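PDB 4KKI: transcobalamin-1 from Homo sapiens, which binds vitamin B12 with femtomolar affinity, shields it from stomach acid and carries it as a secreted cobalamin transport protein. Local coordinates for residues P284-Q289 / R380-Y385; N240-G245 / G279-P284; S53-V58 / Q73-Q78; S356-V361 / Q413-Y418. All blocks are in the same frame, centred on the assembly; numbering follows the deposited sequence.

Contact 1 (P284-Q289 / R380-Y385)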
# COMPACT_ATOMS: atom_id res chain seq x y z
N PRO A 284 -6.45 -4.23 -8.90
CA PRO A 284 -5.09 -4.25 -9.44
C PRO A 284 -4.03 -3.75 -8.45
O PRO A 284 -2.89 -4.22 -8.51
CB PRO A 284 -5.17 -3.31 -10.65
CG PRO A 284 -6.42 -2.51 -10.44
CD PRO A 284 -7.36 -3.43 -9.74
N ASN A 285 -4.39 -2.83 -7.57
CA ASN A 285 -3.46 -2.36 -6.55
C ASN A 285 -3.16 -3.45 -5.54
O ASN A 285 -2.03 -3.60 -5.09
CB ASN A 285 -4.01 -1.11 -5.84
CG ASN A 285 -4.22 0.05 -6.79
OD1 ASN A 285 -3.31 0.84 -7.04
ND2 ASN A 285 -5.43 0.17 -7.32
N ALA A 286 -4.19 -4.21 -5.18
CA ALA A 286 -4.03 -5.28 -4.20
C ALA A 286 -3.27 -6.46 -4.81
O ALA A 286 -2.45 -7.09 -4.15
CB ALA A 286 -5.38 -5.73 -3.66
N ALA A 287 -3.56 -6.75 -6.08
CA ALA A 287 -2.88 -7.83 -6.78
C ALA A 287 -1.39 -7.51 -6.91
O ALA A 287 -0.55 -8.39 -6.73
CB ALA A 287 -3.50 -8.05 -8.15
N ALA A 288 -1.08 -6.26 -7.22
CA ALA A 288 0.30 -5.83 -7.36
C ALA A 288 1.09 -5.95 -6.06
O ALA A 288 2.25 -6.37 -6.06
CB ALA A 288 0.37 -4.40 -7.88
N GLN A 289 0.47 -5.59 -4.94
CA GLN A 289 1.18 -5.58 -3.67
C GLN A 289 1.42 -6.97 -3.09
O GLN A 289 2.38 -7.17 -2.34
CB GLN A 289 0.46 -4.70 -2.65
CG GLN A 289 0.48 -3.23 -3.00
CD GLN A 289 -0.14 -2.36 -1.92
OE1 GLN A 289 0.15 -1.17 -1.83
NE2 GLN A 289 -1.00 -2.96 -1.10
N ARG A 380 -9.49 7.58 -7.06
CA ARG A 380 -8.09 7.28 -6.77
C ARG A 380 -7.67 6.05 -7.56
O ARG A 380 -8.48 5.44 -8.25
CB ARG A 380 -7.90 7.02 -5.27
CG ARG A 380 -8.16 8.23 -4.39
CD ARG A 380 -7.02 9.23 -4.46
NE ARG A 380 -7.10 10.21 -3.39
CZ ARG A 380 -7.70 11.39 -3.49
NH1 ARG A 380 -8.28 11.75 -4.64
NH2 ARG A 380 -7.73 12.22 -2.46
N SER A 381 -6.40 5.68 -7.44
CA SER A 381 -5.89 4.49 -8.11
C SER A 381 -6.56 3.25 -7.52
O SER A 381 -6.88 2.30 -8.24
CB SER A 381 -4.38 4.39 -7.96
OG SER A 381 -3.88 3.21 -8.58
N TRP A 382 -6.79 3.28 -6.21
CA TRP A 382 -7.46 2.18 -5.53
C TRP A 382 -8.94 2.12 -5.88
O TRP A 382 -9.57 1.07 -5.78
CB TRP A 382 -7.28 2.30 -4.01
CG TRP A 382 -6.00 1.73 -3.48
CD1 TRP A 382 -4.84 2.40 -3.23
CD2 TRP A 382 -5.75 0.36 -3.13
NE1 TRP A 382 -3.89 1.54 -2.75
CE2 TRP A 382 -4.42 0.28 -2.67
CE3 TRP A 382 -6.53 -0.80 -3.15
CZ2 TRP A 382 -3.85 -0.91 -2.25
CZ3 TRP A 382 -5.95 -1.99 -2.73
CH2 TRP A 382 -4.63 -2.04 -2.28
N GLY A 383 -9.49 3.27 -6.28
CA GLY A 383 -10.89 3.36 -6.62
C GLY A 383 -11.55 4.57 -5.99
O GLY A 383 -10.86 5.52 -5.63
N PRO A 384 -12.88 4.54 -5.85
CA PRO A 384 -13.66 5.62 -5.25
C PRO A 384 -13.30 5.85 -3.79
O PRO A 384 -13.42 4.93 -2.97
CB PRO A 384 -15.11 5.12 -5.35
CG PRO A 384 -15.08 4.13 -6.47
CD PRO A 384 -13.74 3.47 -6.38
N TYR A 385 -12.85 7.06 -3.47
CA TYR A 385 -12.47 7.40 -2.11
C TYR A 385 -13.40 8.49 -1.58
O TYR A 385 -13.61 9.51 -2.23
CB TYR A 385 -11.02 7.89 -2.07
CG TYR A 385 -10.52 8.27 -0.69
CD1 TYR A 385 -10.06 7.31 0.20
CD2 TYR A 385 -10.49 9.60 -0.29
CE1 TYR A 385 -9.60 7.66 1.46
CE2 TYR A 385 -10.04 9.96 0.97
CZ TYR A 385 -9.59 8.99 1.84
OH TYR A 385 -9.14 9.33 3.09
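The side chain of N285 meets S381 and W382 in two ways. Its CB sits over the centre of the W382 six-membered ring, 3.4 Å from the centroid and 7° off the ring normal, a CH-pi contact. CG of N285 lies anti to its carbonyl carbon and beside the backbone N (chi1 -61°), with the amide beyond CG at S381. S381 OG donates to N285 OD1 at 2.9 Å, in the carbonyl plane and on a lone pair. N285 ND2 donates to S381 O at 2.7 Å, from above the plane of the S381 carbonyl. This is the tightly packed, buried part. N283 OD1 also accepts from N285 ND2, and T52 OG1 also bonds S381 O.

The side toward Q289 is looser. Its NE2 lies at the ring edge, in plane, 3.7 Å from W382 CZ2, and amide and ring planes stand 72° apart. This NE2 donates to cyanocobalamin, which Q289 binds. A286 CB adds a light apolar touch, 3.9 Å from W382 CZ3.

Helix 284-294 belongs to the alpha domain, and 380-383 is the turn between strands 375-379 and 384-389 of the beta domain. The contact therefore joins the two domains beside the corrinoid pocket, of which W382 is part. Paired bonds beside an indole ring that takes N285 CB on one face imply a directional join, in which N285 uses both amide atoms to fix the turn against the helix start.

Contact 2 (N240-G245 / G279-P284)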
# COMPACT_ATOMS: atom_id res chain seq x y z
N ASN A 240 -4.89 -7.75 7.69
CA ASN A 240 -5.99 -8.29 6.89
C ASN A 240 -5.46 -8.91 5.60
O ASN A 240 -4.25 -9.08 5.44
CB ASN A 240 -7.05 -7.22 6.59
CG ASN A 240 -6.49 -6.02 5.85
OD1 ASN A 240 -5.43 -6.09 5.22
ND2 ASN A 240 -7.21 -4.90 5.92
N THR A 241 -6.36 -9.23 4.69
CA THR A 241 -6.01 -9.86 3.42
C THR A 241 -5.05 -9.00 2.60
O THR A 241 -4.16 -9.51 1.93
CB THR A 241 -7.27 -10.14 2.58
OG1 THR A 241 -8.14 -11.02 3.30
CG2 THR A 241 -6.90 -10.77 1.24
N PHE A 242 -5.24 -7.69 2.67
CA PHE A 242 -4.54 -6.77 1.79
C PHE A 242 -3.28 -6.17 2.41
O PHE A 242 -2.61 -5.35 1.78
CB PHE A 242 -5.50 -5.68 1.31
CG PHE A 242 -6.76 -6.22 0.71
CD1 PHE A 242 -6.75 -6.83 -0.54
CD2 PHE A 242 -7.97 -6.13 1.39
CE1 PHE A 242 -7.91 -7.34 -1.09
CE2 PHE A 242 -9.13 -6.63 0.84
CZ PHE A 242 -9.11 -7.23 -0.40
N SER A 243 -2.96 -6.58 3.63
CA SER A 243 -1.71 -6.16 4.26
C SER A 243 -0.75 -7.33 4.39
O SER A 243 0.41 -7.16 4.76
CB SER A 243 -1.98 -5.55 5.64
OG SER A 243 -2.51 -6.52 6.53
N THR A 244 -1.24 -8.53 4.09
CA THR A 244 -0.46 -9.75 4.29
C THR A 244 0.74 -9.86 3.36
O THR A 244 1.83 -10.27 3.78
CB THR A 244 -1.35 -10.99 4.13
OG1 THR A 244 -2.37 -10.98 5.14
CG2 THR A 244 -0.52 -12.25 4.28
N GLY A 245 0.55 -9.49 2.10
CA GLY A 245 1.59 -9.61 1.09
C GLY A 245 2.86 -8.86 1.44
O GLY A 245 3.95 -9.42 1.38
N GLY A 279 -11.22 -14.68 -5.65
CA GLY A 279 -11.32 -13.38 -6.29
C GLY A 279 -11.14 -12.21 -5.34
O GLY A 279 -11.63 -11.12 -5.59
N ALA A 280 -10.43 -12.44 -4.24
CA ALA A 280 -10.22 -11.40 -3.24
C ALA A 280 -9.31 -10.28 -3.75
O ALA A 280 -9.35 -9.16 -3.25
CB ALA A 280 -9.66 -11.99 -1.96
N PHE A 281 -8.50 -10.60 -4.75
CA PHE A 281 -7.53 -9.64 -5.28
C PHE A 281 -7.92 -9.11 -6.66
O PHE A 281 -7.07 -9.00 -7.54
CB PHE A 281 -6.14 -10.26 -5.31
CG PHE A 281 -5.57 -10.54 -3.95
CD1 PHE A 281 -4.84 -9.58 -3.28
CD2 PHE A 281 -5.79 -11.76 -3.33
CE1 PHE A 281 -4.32 -9.83 -2.02
CE2 PHE A 281 -5.27 -12.02 -2.07
CZ PHE A 281 -4.54 -11.05 -1.42
N SER A 282 -9.19 -8.78 -6.82
CA SER A 282 -9.69 -8.24 -8.09
C SER A 282 -9.22 -6.81 -8.32
O SER A 282 -9.21 -6.33 -9.45
CB SER A 282 -11.22 -8.32 -8.13
OG SER A 282 -11.78 -7.62 -7.04
N ASN A 283 -8.85 -6.12 -7.25
CA ASN A 283 -8.30 -4.77 -7.36
C ASN A 283 -6.81 -4.85 -7.76
O ASN A 283 -6.01 -5.45 -7.04
CB ASN A 283 -8.48 -4.02 -6.04
CG ASN A 283 -8.22 -2.53 -6.17
OD1 ASN A 283 -7.24 -2.10 -6.79
ND2 ASN A 283 -9.09 -1.73 -5.56
N PRO A 284 -6.45 -4.23 -8.90
CA PRO A 284 -5.09 -4.25 -9.44
C PRO A 284 -4.03 -3.75 -8.45
O PRO A 284 -2.89 -4.22 -8.51
CB PRO A 284 -5.17 -3.31 -10.65
CG PRO A 284 -6.42 -2.51 -10.44
CD PRO A 284 -7.36 -3.43 -9.74
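F242 turns its ring edge toward the face of F281, an offset edge-to-face pair with centroids 5.7 Å apart and planes at 74°. It joins two loops of the alpha6-alpha6 barrel: the one leading into helix 244-252, and the type I turn G279-S282 between helices 265-277 and 284-294. The nearest ring atoms of the pair are F242 CD1 and F281 CE1, 4.1 Å apart. The two side chains run antiparallel past one another.

T241 packs beside the pair. Its methyl CG2, anti to the backbone N, comes to 3.6 Å from F281 CZ. The hydroxyl of T241 instead bonds E275 of helix 265-277. F281 also packs on A286 and V290 of helix 284-294.

G279 closes helix 265-277 with a Schellman motif, and N283 is the N-cap of the next helix. The first loop is braced from within: T244 OG1 donates to N240 O at 2.7 Å, and N240 N donates to S243 OG. N240 binds cyanocobalamin through ND2, and F242 and S243 also belong to the pocket. The aromatic pair thus ties a pocket loop to the turn before helix 284-294. At the rim of the F242 ring, in its plane, A280 O lies 3.2 Å from CE1.

Contact 3 (S53-V58 / Q73-Q78)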
# COMPACT_ATOMS: atom_id res chain seq x y z
N SER A 53 -3.25 3.18 -11.54
CA SER A 53 -1.83 3.33 -11.81
C SER A 53 -1.25 2.10 -12.49
O SER A 53 -1.72 0.98 -12.29
CB SER A 53 -1.07 3.61 -10.51
OG SER A 53 0.32 3.68 -10.73
N ALA A 54 -0.23 2.32 -13.31
CA ALA A 54 0.52 1.22 -13.92
C ALA A 54 1.88 1.10 -13.25
O ALA A 54 2.62 0.14 -13.49
CB ALA A 54 0.67 1.43 -15.41
N VAL A 55 2.22 2.07 -12.42
CA VAL A 55 3.51 2.10 -11.74
C VAL A 55 3.66 0.94 -10.77
O VAL A 55 4.63 0.19 -10.83
CB VAL A 55 3.70 3.43 -10.98
CG1 VAL A 55 5.00 3.40 -10.19
CG2 VAL A 55 3.69 4.60 -11.96
N ASN A 56 2.70 0.81 -9.86
CA ASN A 56 2.70 -0.28 -8.89
C ASN A 56 2.63 -1.65 -9.56
O ASN A 56 3.28 -2.61 -9.14
CB ASN A 56 1.54 -0.12 -7.91
CG ASN A 56 0.21 0.10 -8.61
OD1 ASN A 56 0.13 0.10 -9.84
ND2 ASN A 56 -0.85 0.28 -7.82
N VAL A 57 1.83 -1.73 -10.62
CA VAL A 57 1.63 -2.97 -11.36
C VAL A 57 2.92 -3.44 -12.03
O VAL A 57 3.33 -4.59 -11.88
CB VAL A 57 0.53 -2.79 -12.42
CG1 VAL A 57 0.48 -3.98 -13.36
CG2 VAL A 57 -0.82 -2.57 -11.75
N VAL A 58 3.57 -2.53 -12.75
CA VAL A 58 4.81 -2.85 -13.45
C VAL A 58 5.94 -3.16 -12.47
O VAL A 58 6.71 -4.10 -12.68
CB VAL A 58 5.22 -1.71 -14.43
CG1 VAL A 58 6.65 -1.91 -14.93
CG2 VAL A 58 4.25 -1.64 -15.60
N GLN A 73 4.23 0.26 -21.36
CA GLN A 73 3.95 1.44 -22.17
C GLN A 73 3.02 2.40 -21.44
O GLN A 73 3.19 3.62 -21.50
CB GLN A 73 3.33 1.05 -23.51
CG GLN A 73 4.27 0.29 -24.43
CD GLN A 73 3.57 -0.35 -25.61
OE1 GLN A 73 4.19 -1.01 -26.43
NE2 GLN A 73 2.25 -0.16 -25.69
N LYS A 74 2.03 1.84 -20.75
CA LYS A 74 1.10 2.65 -19.98
C LYS A 74 1.83 3.40 -18.87
O LYS A 74 1.56 4.58 -18.64
CB LYS A 74 -0.01 1.79 -19.38
CG LYS A 74 -1.03 2.60 -18.58
CD LYS A 74 -2.07 1.71 -17.93
CE LYS A 74 -3.04 2.53 -17.08
NZ LYS A 74 -3.95 1.67 -16.28
N MET A 75 2.75 2.72 -18.20
CA MET A 75 3.46 3.32 -17.08
C MET A 75 4.34 4.47 -17.53
O MET A 75 4.38 5.52 -16.89
CB MET A 75 4.30 2.29 -16.33
CG MET A 75 5.01 2.87 -15.12
SD MET A 75 6.31 1.81 -14.44
CE MET A 75 7.46 1.75 -15.81
N ILE A 76 5.06 4.27 -18.63
CA ILE A 76 5.94 5.29 -19.18
C ILE A 76 5.14 6.53 -19.55
O ILE A 76 5.56 7.66 -19.27
CB ILE A 76 6.71 4.78 -20.41
CG1 ILE A 76 7.62 3.61 -20.02
CG2 ILE A 76 7.54 5.89 -21.04
CD1 ILE A 76 8.64 3.95 -18.96
N GLN A 77 3.99 6.31 -20.16
CA GLN A 77 3.09 7.40 -20.53
C GLN A 77 2.64 8.18 -19.30
O GLN A 77 2.61 9.40 -19.30
CB GLN A 77 1.88 6.86 -21.29
CG GLN A 77 0.88 7.92 -21.72
CD GLN A 77 -0.34 7.33 -22.40
OE1 GLN A 77 -0.45 6.11 -22.55
NE2 GLN A 77 -1.27 8.19 -22.80
N GLN A 78 2.29 7.46 -18.23
CA GLN A 78 1.90 8.09 -16.98
C GLN A 78 3.06 8.87 -16.37
O GLN A 78 2.89 9.99 -15.90
CB GLN A 78 1.39 7.06 -15.97
CG GLN A 78 0.04 6.45 -16.33
CD GLN A 78 -0.45 5.47 -15.27
OE1 GLN A 78 0.32 5.01 -14.43
NE2 GLN A 78 -1.74 5.15 -15.32
O HOH W 1 -2.53 -0.22 -14.74
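The start of helix 55-63 runs up against helix 69-85, and the backbones come nearest at A54 and M75, with CA atoms 4.8 Å apart. The methyl of A54 points at the second helix. Its CB lies 3.8 Å from M75 CB and 3.7 Å from K74 CD, on the extended lysine chain. M75 then reaches across to the first helix. Its CG is anti to the backbone N (chi1 -178°) and lies 3.8 Å from V55 CG2, the two side chains crossing at about a right angle. Beyond it, M75 SD sits 3.7 Å from V58 CB.

The polar grip lies at the helix start. A54 N donates to Q78 OE1 at 3.0 Å, nearly straight at 164°. V55 N donates to S53 OG, so the amides of A54 and V55, at the start of the helix, are both satisfied by side chains. Q78 NE2 donates in turn to T52 O. K74 NZ bonds S46 O and N49 O, and a water links it to S53 O, 2.8 Å from each.

V55 and M75 also touch helix 92-102. An apolar seam with a side-chain-capped helix start joins two successive helices here, in keeping with the alpha6-alpha6 barrel of the cobalamin-binding domain.

Contact 4 (S356-V361 / Q413-Y418)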
# COMPACT_ATOMS: atom_id res chain seq x y z
N SER A 356 -24.95 -5.39 -4.94
CA SER A 356 -24.59 -3.99 -5.01
C SER A 356 -23.41 -3.73 -4.08
O SER A 356 -23.20 -4.46 -3.12
CB SER A 356 -25.77 -3.11 -4.61
OG SER A 356 -26.64 -2.90 -5.70
N VAL A 357 -22.65 -2.68 -4.35
CA VAL A 357 -21.53 -2.34 -3.49
C VAL A 357 -21.91 -1.27 -2.48
O VAL A 357 -22.97 -0.65 -2.57
CB VAL A 357 -20.29 -1.90 -4.29
CG1 VAL A 357 -19.79 -3.04 -5.16
CG2 VAL A 357 -20.61 -0.67 -5.14
N PHE A 358 -21.03 -1.07 -1.50
CA PHE A 358 -21.22 -0.08 -0.45
C PHE A 358 -21.50 1.31 -1.03
O PHE A 358 -22.29 2.08 -0.48
CB PHE A 358 -19.97 -0.04 0.44
CG PHE A 358 -20.15 0.69 1.74
CD1 PHE A 358 -20.13 2.08 1.78
CD2 PHE A 358 -20.30 -0.00 2.93
CE1 PHE A 358 -20.29 2.76 2.97
CE2 PHE A 358 -20.45 0.67 4.13
CZ PHE A 358 -20.44 2.05 4.15
N LEU A 359 -20.86 1.63 -2.15
CA LEU A 359 -21.04 2.93 -2.80
C LEU A 359 -22.46 3.11 -3.33
O LEU A 359 -23.01 4.22 -3.28
CB LEU A 359 -20.04 3.10 -3.95
CG LEU A 359 -20.04 4.45 -4.67
CD1 LEU A 359 -19.71 5.57 -3.70
CD2 LEU A 359 -19.05 4.44 -5.83
N SER A 360 -23.05 2.03 -3.83
CA SER A 360 -24.42 2.08 -4.35
C SER A 360 -25.40 2.46 -3.24
O SER A 360 -26.36 3.19 -3.47
CB SER A 360 -24.80 0.74 -4.97
OG SER A 360 -23.93 0.41 -6.05
N VAL A 361 -25.14 1.95 -2.04
CA VAL A 361 -25.94 2.28 -0.87
C VAL A 361 -25.88 3.77 -0.59
O VAL A 361 -26.90 4.42 -0.37
CB VAL A 361 -25.47 1.50 0.38
CG1 VAL A 361 -26.12 2.04 1.64
CG2 VAL A 361 -25.76 0.01 0.21
N GLN A 413 -12.27 -3.22 2.45
CA GLN A 413 -12.42 -2.80 1.06
C GLN A 413 -13.02 -1.40 0.99
O GLN A 413 -13.57 -0.90 1.97
CB GLN A 413 -13.33 -3.76 0.30
CG GLN A 413 -12.84 -5.19 0.25
CD GLN A 413 -13.82 -6.11 -0.45
OE1 GLN A 413 -13.76 -6.29 -1.67
NE2 GLN A 413 -14.73 -6.70 0.31
N GLY A 414 -12.90 -0.77 -0.17
CA GLY A 414 -13.50 0.53 -0.40
C GLY A 414 -14.98 0.44 -0.71
O GLY A 414 -15.51 -0.64 -0.98
N ALA A 415 -15.65 1.60 -0.69
CA ALA A 415 -17.08 1.68 -0.96
C ALA A 415 -17.44 1.13 -2.34
O ALA A 415 -18.52 0.57 -2.53
CB ALA A 415 -17.55 3.13 -0.83
N GLY A 416 -16.53 1.29 -3.30
CA GLY A 416 -16.76 0.83 -4.65
C GLY A 416 -16.62 -0.66 -4.86
O GLY A 416 -16.97 -1.18 -5.92
N SER A 417 -16.11 -1.37 -3.86
CA SER A 417 -15.83 -2.80 -4.01
C SER A 417 -16.53 -3.70 -2.99
O SER A 417 -16.78 -4.87 -3.27
CB SER A 417 -14.32 -3.05 -3.98
OG SER A 417 -13.67 -2.37 -5.04
N TYR A 418 -16.85 -3.16 -1.82
CA TYR A 418 -17.44 -3.96 -0.77
C TYR A 418 -18.88 -4.37 -1.09
O TYR A 418 -19.79 -3.54 -1.09
CB TYR A 418 -17.39 -3.24 0.58
CG TYR A 418 -17.90 -4.08 1.73
CD1 TYR A 418 -17.07 -5.00 2.36
CD2 TYR A 418 -19.21 -3.96 2.18
CE1 TYR A 418 -17.53 -5.77 3.41
CE2 TYR A 418 -19.68 -4.73 3.23
CZ TYR A 418 -18.83 -5.63 3.84
OH TYR A 418 -19.29 -6.40 4.89
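F358 and L359, at the start of helix 358-368, give their backbone amides to carbonyls of the loop 413-418. Along the loop, Q413 and G414 come first and touch cyanocobalamin. G414 O accepts from both S417 N and Y418 N, which folds the loop into a tight turn.

A415 follows. Its carbonyl O takes L359 N at 2.6 Å. Its CB lies 3.8 Å from F358 CD1 and 4.0 Å from L359 CB. A415 also packs on L404, a cobalamin-binding residue.

G416 comes next, and its O lies 3.5 Å from V357 CG1. That methyl is anti to the carbonyl carbon of V357 (chi1 -64°) and also lies near S417 C.

Y418 ends the segment. Its O accepts F358 N at 2.8 Å, and V357 CA makes a CA-H...O contact to the same oxygen at 3.2 Å. Its CB is 4.1 Å from F358 CB. Y418 CD2 lies at the edge of the F358 ring, near its plane, and the tyrosine OH bonds E424. F358 also packs on L426 and V428 of strand 426-432 and on L411, a cobalamin-binding residue.

V357 is the N-cap residue, yet its side chain has no polar atom. The chemistry implies that backbone carbonyls of the loop serve the first amides of the helix, so the helix start is tied to a loop that borders the corrinoid pocket.

How the contacts relate
Along the chain, contact 3 comes first, then contact 2, then contact 1. Contact 4 crosses contact 1, as their segments alternate. Contacts 2 and 3 lie within the alpha domain and contact 4 within the beta domain, while contact 1 joins the two. Its centre is about 10 Å from that of contact 2, about 13 Å from that of contact 3 and about 14 Å from that of contact 4. Contacts 1 and 2 share P284, at the start of helix 284-294. S381 OG and S53 N link contacts 1 and 3, and P384 packs on L359 of contact 4. Contacts 3 and 4 do not touch. Contacts 1, 2 and 4 hold pocket residues from both domains, so cobalamin lies between them.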